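Coat protein (Sulfolobus turreted icosahedral virus, PDB 2BBD) is the major capsid protein, building the virion shell of an archaeal virus, and its fold points to common ancestry with eukaryotic and bacterial viral coat proteins. Local coordinates at residues A[53-56]-A[57-61]; A[157-160]-A[161-165]; A[272-275]-A[276-279]. One frame throughout, in Å; residues are numbered along the deposited sequence.

Interaction 1: A[53-56]-A[57-61]; sequences SAPF and PYNLV
Pro55 O reaches across a tight backbone turn to accept a hydrogen bond from Asn59 N at 3.2 Å, the chain entering through cis peptide bonds before both Pro55 and Pro57 and leaving through a short 3-10 segment. The motif is an aromatic-cis-proline pair, Phe56-Pro57, in the loop leading to strand 61-68 of the first jelly roll. At the second cis bond the ring of Phe56 lies against the pyrrolidine of Pro57 in a CH-pi contact: Pro57 CB stands 3.6 Å from the ring centroid, only 6° off the normal. Phe56 can fold this way because its CG is anti to the backbone N (chi1 165°), beside the carbonyl carbon that leads into Pro57. Leu60 CD1 approaches the same ring obliquely, 4.2 Å from Phe56 CE2. Ile41 of strand 29-43 and Pro98 also touch Phe56, while Tyr58 turns its hydroxyl to Asn94 and meets the ring of Trp116. Asn59 crosses Pro55 at about a right angle, its ND2 3.8 Å from Pro55 CG, and its OD1 sits 3.3 Å from Phe56 CA.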
loop_
_atom_site.group_PDB
_atom_site.type_symbol
_atom_site.label_atom_id
_atom_site.label_comp_id
_atom_site.label_asym_id
_atom_site.label_seq_id
_atom_site.Cartn_x
_atom_site.Cartn_y
_atom_site.Cartn_z
ATOM N N SER A 53 -5.404 -7.567 -18.198
ATOM C CA SER A 53 -4.243 -8.104 -17.513
ATOM C C SER A 53 -4.066 -7.338 -16.207
ATOM O O SER A 53 -4.869 -6.468 -15.871
ATOM C CB SER A 53 -3.000 -7.895 -18.375
ATOM O OG SER A 53 -2.739 -6.504 -18.486
ATOM N N ALA A 54 -3.009 -7.674 -15.477
ATOM C CA ALA A 54 -2.687 -6.992 -14.237
ATOM C C ALA A 54 -2.534 -5.512 -14.611
ATOM O O ALA A 54 -2.155 -5.189 -15.737
ATOM C CB ALA A 54 -1.381 -7.540 -13.684
ATOM N N PRO A 55 -2.774 -4.593 -13.667
ATOM C CA PRO A 55 -3.168 -4.773 -12.270
ATOM C C PRO A 55 -4.626 -5.143 -11.962
ATOM O O PRO A 55 -5.059 -5.029 -10.814
ATOM C CB PRO A 55 -2.749 -3.446 -11.635
ATOM C CG PRO A 55 -3.093 -2.478 -12.703
ATOM C CD PRO A 55 -2.592 -3.163 -13.972
ATOM N N PHE A 56 -5.393 -5.563 -12.965
ATOM C CA PHE A 56 -6.756 -6.001 -12.682
ATOM C C PHE A 56 -6.561 -7.289 -11.882
ATOM O O PHE A 56 -5.619 -8.045 -12.133
ATOM C CB PHE A 56 -7.522 -6.290 -13.983
ATOM C CG PHE A 56 -8.794 -7.087 -13.781
ATOM C CD1 PHE A 56 -8.753 -8.478 -13.689
ATOM C CD2 PHE A 56 -10.024 -6.449 -13.638
ATOM C CE1 PHE A 56 -9.917 -9.223 -13.455
ATOM C CE2 PHE A 56 -11.191 -7.185 -13.402
ATOM C CZ PHE A 56 -11.137 -8.575 -13.309
ATOM N N PRO A 57 -7.447 -7.578 -10.917
ATOM C CA PRO A 57 -8.635 -6.842 -10.473
ATOM C C PRO A 57 -8.412 -5.750 -9.407
ATOM O O PRO A 57 -9.360 -5.060 -9.017
ATOM C CB PRO A 57 -9.544 -7.962 -9.976
ATOM C CG PRO A 57 -8.564 -8.881 -9.304
ATOM C CD PRO A 57 -7.366 -8.896 -10.257
ATOM N N TYR A 58 -7.174 -5.580 -8.945
ATOM C CA TYR A 58 -6.894 -4.572 -7.925
ATOM C C TYR A 58 -7.244 -3.155 -8.348
ATOM O O TYR A 58 -7.602 -2.336 -7.495
ATOM C CB TYR A 58 -5.425 -4.607 -7.496
ATOM C CG TYR A 58 -5.044 -5.866 -6.758
ATOM C CD1 TYR A 58 -5.718 -6.249 -5.598
ATOM C CD2 TYR A 58 -4.001 -6.670 -7.211
ATOM C CE1 TYR A 58 -5.357 -7.399 -4.909
ATOM C CE2 TYR A 58 -3.633 -7.822 -6.527
ATOM C CZ TYR A 58 -4.312 -8.179 -5.380
ATOM O OH TYR A 58 -3.941 -9.308 -4.701
ATOM N N ASN A 59 -7.135 -2.854 -9.646
ATOM C CA ASN A 59 -7.457 -1.509 -10.102
ATOM C C ASN A 59 -8.965 -1.232 -10.204
ATOM O O ASN A 59 -9.387 -0.233 -10.798
ATOM C CB ASN A 59 -6.758 -1.189 -11.430
ATOM C CG ASN A 59 -7.216 -2.064 -12.575
ATOM O OD1 ASN A 59 -8.058 -2.946 -12.417
ATOM N ND2 ASN A 59 -6.656 -1.819 -13.748
ATOM N N LEU A 60 -9.777 -2.124 -9.640
ATOM C CA LEU A 60 -11.222 -1.893 -9.612
ATOM C C LEU A 60 -11.464 -0.837 -8.528
ATOM O O LEU A 60 -12.578 -0.320 -8.368
ATOM C CB LEU A 60 -11.990 -3.179 -9.301
ATOM C CG LEU A 60 -12.079 -4.183 -10.459
ATOM C CD1 LEU A 60 -12.913 -5.380 -10.020
ATOM C CD2 LEU A 60 -12.714 -3.517 -11.681
ATOM N N VAL A 61 -10.408 -0.549 -7.764
ATOM C CA VAL A 61 -10.443 0.505 -6.760
ATOM C C VAL A 61 -9.352 1.443 -7.230
ATOM O O VAL A 61 -8.209 1.017 -7.432
ATOM C CB VAL A 61 -10.095 0.023 -5.318
ATOM C CG1 VAL A 61 -9.683 1.222 -4.465
ATOM C CG2 VAL A 61 -11.318 -0.630 -4.655
#

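Interaction 2: A[157-160]-A[161-165]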
loop_
_atom_site.group_PDB
_atom_site.type_symbol
_atom_site.label_atom_id
_atom_site.label_comp_id
_atom_site.label_asym_id
_atom_site.label_seq_id
_atom_site.Cartn_x
_atom_site.Cartn_y
_atom_site.Cartn_z
ATOM N N GLU A 157 -8.286 -4.197 19.502
ATOM C CA GLU A 157 -7.500 -4.656 20.630
ATOM C C GLU A 157 -8.034 -3.850 21.802
ATOM O O GLU A 157 -8.096 -2.615 21.753
ATOM C CB GLU A 157 -6.001 -4.396 20.467
ATOM C CG GLU A 157 -5.179 -5.152 21.509
ATOM C CD GLU A 157 -3.688 -4.883 21.419
ATOM O OE1 GLU A 157 -3.141 -4.868 20.298
ATOM O OE2 GLU A 157 -3.057 -4.702 22.479
ATOM N N ARG A 158 -8.460 -4.555 22.837
ATOM C CA ARG A 158 -8.980 -3.897 24.010
ATOM C C ARG A 158 -7.795 -3.519 24.890
ATOM O O ARG A 158 -7.246 -4.348 25.618
ATOM C CB ARG A 158 -9.944 -4.826 24.751
ATOM C CG ARG A 158 -10.437 -4.256 26.055
ATOM C CD ARG A 158 -11.663 -4.989 26.560
ATOM N NE ARG A 158 -11.921 -4.673 27.962
ATOM C CZ ARG A 158 -11.222 -5.175 28.977
ATOM N NH1 ARG A 158 -10.225 -6.020 28.740
ATOM N NH2 ARG A 158 -11.517 -4.833 30.227
ATOM N N VAL A 159 -7.397 -2.259 24.794
ATOM C CA VAL A 159 -6.279 -1.743 25.563
ATOM C C VAL A 159 -6.828 -0.965 26.750
ATOM O O VAL A 159 -7.520 0.044 26.589
ATOM C CB VAL A 159 -5.395 -0.832 24.688
ATOM C CG1 VAL A 159 -4.200 -0.350 25.473
ATOM C CG2 VAL A 159 -4.934 -1.608 23.458
ATOM N N THR A 160 -6.526 -1.455 27.944
ATOM C CA THR A 160 -7.004 -0.832 29.171
ATOM C C THR A 160 -6.095 0.295 29.640
ATOM O O THR A 160 -4.933 0.381 29.246
ATOM C CB THR A 160 -7.115 -1.874 30.292
ATOM O OG1 THR A 160 -5.817 -2.424 30.556
ATOM C CG2 THR A 160 -8.053 -3.002 29.863
ATOM N N ALA A 161 -6.643 1.163 30.483
ATOM C CA ALA A 161 -5.887 2.282 31.018
ATOM C C ALA A 161 -4.672 1.757 31.786
ATOM O O ALA A 161 -3.623 2.402 31.824
ATOM C CB ALA A 161 -6.779 3.116 31.932
ATOM N N GLN A 162 -4.815 0.580 32.387
ATOM C CA GLN A 162 -3.730 -0.018 33.152
ATOM C C GLN A 162 -2.558 -0.361 32.241
ATOM O O GLN A 162 -1.398 -0.074 32.567
ATOM C CB GLN A 162 -4.221 -1.278 33.870
ATOM C CG GLN A 162 -3.165 -2.004 34.710
ATOM C CD GLN A 162 -2.567 -1.130 35.807
ATOM O OE1 GLN A 162 -1.642 -0.348 35.565
ATOM N NE2 GLN A 162 -3.103 -1.253 37.019
ATOM N N GLU A 163 -2.850 -0.974 31.096
ATOM C CA GLU A 163 -1.786 -1.333 30.169
ATOM C C GLU A 163 -1.095 -0.077 29.668
ATOM O O GLU A 163 0.122 -0.053 29.526
ATOM C CB GLU A 163 -2.321 -2.128 28.977
ATOM C CG GLU A 163 -1.213 -2.542 28.016
ATOM C CD GLU A 163 -1.680 -3.474 26.910
ATOM O OE1 GLU A 163 -0.814 -3.958 26.150
ATOM O OE2 GLU A 163 -2.904 -3.724 26.800
ATOM N N ILE A 164 -1.877 0.968 29.413
ATOM C CA ILE A 164 -1.324 2.228 28.930
ATOM C C ILE A 164 -0.349 2.844 29.943
ATOM O O ILE A 164 0.728 3.318 29.574
ATOM C CB ILE A 164 -2.454 3.219 28.604
ATOM C CG1 ILE A 164 -3.188 2.745 27.343
ATOM C CG2 ILE A 164 -1.895 4.627 28.424
ATOM C CD1 ILE A 164 -4.294 3.673 26.884
ATOM N N LEU A 165 -0.727 2.840 31.218
ATOM C CA LEU A 165 0.149 3.372 32.256
ATOM C C LEU A 165 1.424 2.530 32.300
ATOM O O LEU A 165 2.528 3.068 32.373
ATOM C CB LEU A 165 -0.549 3.334 33.619
ATOM C CG LEU A 165 -1.617 4.396 33.891
ATOM C CD1 LEU A 165 -2.217 4.162 35.269
ATOM C CD2 LEU A 165 -0.994 5.789 33.814
#
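Thr160 meets the first turn of helix 161-166 with both its side chain and its carbonyl. Its OG1 sits between the backbone N and the carbonyl carbon (chi1 62°), which aims the hydroxyl oxygen at Glu163 N; the capping bond is weak, 3.3 Å from Glu163 N to Thr160 OG1, but fairly straight. The carbonyl does the firmer work: Thr160 O takes the N-H of Ile164, with Ile164 N 3.1 Å away and an N-H...O angle of 161°. The other branch, CG2 of Thr160, rests over one face of the Arg158 guanidinium, toward its rim.

Ile164 packs back on the incoming chain. Its CG1 lies 3.5 Å from Thr160 O and 3.8 Å from Val159 CG1, the two side chains crossing at about a right angle, with Phe29 of strand 29-43 touching both. Glu163 leaves the helix fully extended, CG anti to the backbone N (chi1 -178°), and this carries its carboxylate back past Val159, where OE2 comes 3.9 Å from Val159 CG1. There it nears a like charge, Glu157 OE2 standing 4.4 Å from Glu163 OE1. Arg122 forms salt bridges to both acids and the amino group of Gly1 bonds to both, which probably offsets their repulsion; Arg31 holds the other oxygen of Glu157. This is a helix N-cap at a strand-to-helix junction, where strand 145-158 of the first jelly roll hands over to a short surface helix.

Interaction 3: A[272-275]-A[276-279]; sequences IIDF and RKYF
This is a local turn contact, a 3-10 turn interrupting the long strand 270-284, outermost in its sheet within the chain, in the second jelly roll. Two successive carbonyls hold it. Asp274 O accepts from Lys277 N at 2.9 Å, and Phe275 O accepts from Tyr278 N at 2.7 Å. Phe275 O also takes a weak bond from Phe279 N, 2.9 Å away but bent to 129°, so one oxygen gathers two N-H groups as the turn closes.

The side chains follow this backbone. Lys277 runs alongside Asp274, pointing the same way, with its aliphatic stem against the acid: Lys277 CD is 3.9 Å from Asp274 CB. The lysine bends at its last torsion (chi4 -66°), and its NZ remains 5.4 Å from Asp274 OD1, making instead a long, weak ion pair with Glu260. The aspartate is paired with Arg213 and bonded to Tyr261. The two aromatic rings that follow Lys277 each present an edge to a carbonyl: Tyr278 CD1 lies 3.6 Å from Asp274 O, and Phe279 CD1 lies 3.5 Å from Phe275 O, each oxygen near the plane of its ring.

Helix 250-261 supplies polar partners, with Glu260 salt-bridged to Arg276 and Glu256 bonded to the Tyr278 hydroxyl. Phe275 packs on Tyr211 and Gln214 of strand 210-219 and, like Phe279, on Leu235 of strand 230-237, while Tyr278 rests on Ile246 and Val248 of strand 243-249.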
loop_
_atom_site.group_PDB
_atom_site.type_symbol
_atom_site.label_atom_id
_atom_site.label_comp_id
_atom_site.label_asym_id
_atom_site.label_seq_id
_atom_site.Cartn_x
_atom_site.Cartn_y
_atom_site.Cartn_z
ATOM N N ILE A 272 10.158 -4.926 -4.275
ATOM C CA ILE A 272 10.116 -4.324 -2.954
ATOM C C ILE A 272 11.510 -4.176 -2.355
ATOM O O ILE A 272 12.335 -5.090 -2.427
ATOM C CB ILE A 272 9.272 -5.158 -1.988
ATOM C CG1 ILE A 272 7.791 -5.099 -2.403
ATOM C CG2 ILE A 272 9.478 -4.651 -0.568
ATOM C CD1 ILE A 272 6.881 -6.018 -1.609
ATOM N N ILE A 273 11.763 -3.012 -1.771
ATOM C CA ILE A 273 13.034 -2.735 -1.120
ATOM C C ILE A 273 12.835 -2.723 0.383
ATOM O O ILE A 273 12.256 -1.780 0.924
ATOM C CB ILE A 273 13.612 -1.342 -1.491
ATOM C CG1 ILE A 273 13.988 -1.290 -2.967
ATOM C CG2 ILE A 273 14.809 -1.029 -0.605
ATOM C CD1 ILE A 273 12.809 -1.055 -3.877
ATOM N N ASP A 274 13.295 -3.769 1.059
ATOM C CA ASP A 274 13.197 -3.808 2.511
ATOM C C ASP A 274 14.458 -3.131 3.022
ATOM O O ASP A 274 15.540 -3.718 3.015
ATOM C CB ASP A 274 13.114 -5.248 3.021
ATOM C CG ASP A 274 11.786 -5.905 2.692
ATOM O OD1 ASP A 274 11.666 -6.526 1.620
ATOM O OD2 ASP A 274 10.852 -5.784 3.507
ATOM N N PHE A 275 14.306 -1.884 3.451
ATOM C CA PHE A 275 15.420 -1.085 3.935
ATOM C C PHE A 275 16.303 -1.715 5.011
ATOM O O PHE A 275 17.522 -1.562 4.960
ATOM C CB PHE A 275 14.901 0.280 4.387
ATOM C CG PHE A 275 14.270 1.078 3.273
ATOM C CD1 PHE A 275 15.045 1.566 2.225
ATOM C CD2 PHE A 275 12.892 1.308 3.252
ATOM C CE1 PHE A 275 14.461 2.276 1.163
ATOM C CE2 PHE A 275 12.296 2.009 2.204
ATOM C CZ PHE A 275 13.086 2.496 1.152
ATOM N N ARG A 276 15.716 -2.433 5.965
ATOM C CA ARG A 276 16.515 -3.049 7.021
ATOM C C ARG A 276 17.551 -4.017 6.457
ATOM O O ARG A 276 18.508 -4.375 7.140
ATOM C CB ARG A 276 15.632 -3.793 8.023
ATOM C CG ARG A 276 14.915 -4.983 7.436
ATOM C CD ARG A 276 14.297 -5.849 8.524
ATOM N NE ARG A 276 13.471 -6.915 7.960
ATOM C CZ ARG A 276 13.876 -7.772 7.023
ATOM N NH1 ARG A 276 15.109 -7.705 6.528
ATOM N NH2 ARG A 276 13.041 -8.701 6.574
ATOM N N LYS A 277 17.354 -4.443 5.216
ATOM C CA LYS A 277 18.288 -5.359 4.573
ATOM C C LYS A 277 19.513 -4.611 4.053
ATOM O O LYS A 277 20.475 -5.226 3.597
ATOM C CB LYS A 277 17.616 -6.086 3.402
ATOM C CG LYS A 277 16.579 -7.124 3.788
ATOM C CD LYS A 277 16.022 -7.780 2.538
ATOM C CE LYS A 277 14.911 -8.772 2.843
ATOM N NZ LYS A 277 15.379 -9.960 3.607
ATOM N N TYR A 278 19.470 -3.285 4.113
ATOM C CA TYR A 278 20.578 -2.471 3.631
ATOM C C TYR A 278 21.033 -1.448 4.663
ATOM O O TYR A 278 22.037 -0.766 4.480
ATOM C CB TYR A 278 20.190 -1.763 2.332
ATOM C CG TYR A 278 19.813 -2.708 1.221
ATOM C CD1 TYR A 278 18.527 -3.242 1.133
ATOM C CD2 TYR A 278 20.751 -3.087 0.262
ATOM C CE1 TYR A 278 18.188 -4.132 0.112
ATOM C CE2 TYR A 278 20.424 -3.975 -0.756
ATOM C CZ TYR A 278 19.146 -4.494 -0.825
ATOM O OH TYR A 278 18.837 -5.385 -1.820
ATOM N N PHE A 279 20.275 -1.334 5.744
ATOM C CA PHE A 279 20.605 -0.425 6.833
ATOM C C PHE A 279 20.458 -1.262 8.091
ATOM O O PHE A 279 19.902 -2.355 8.039
ATOM C CB PHE A 279 19.623 0.749 6.901
ATOM C CG PHE A 279 19.779 1.747 5.792
ATOM C CD1 PHE A 279 19.173 1.542 4.559
ATOM C CD2 PHE A 279 20.526 2.909 5.990
ATOM C CE1 PHE A 279 19.302 2.478 3.539
ATOM C CE2 PHE A 279 20.666 3.856 4.976
ATOM C CZ PHE A 279 20.052 3.640 3.747
#

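How the interactions relate
The three local contacts do not touch: their centres lie 27 to 40 Å apart, with interactions 1 and 2 on opposite sides of the chain's centre. Interaction 1 is buried and mostly apolar, built on prolines and an aromatic. Interaction 2 is a surface junction after strand 145-158, where Arg122 and the Gly1 amino group probably ease the repulsion of two acids. Interaction 3 is partly buried, combining aromatic rings with charged side chains whose partners lie outside the turn. Strand 29-43 borders both 1 and 2, while 1 leads into strand 61-68 of the first jelly roll and 3 breaks strand 270-284 of the second. Interactions 1 and 2 lie at joins between elements, whereas 3 only interrupts a strand.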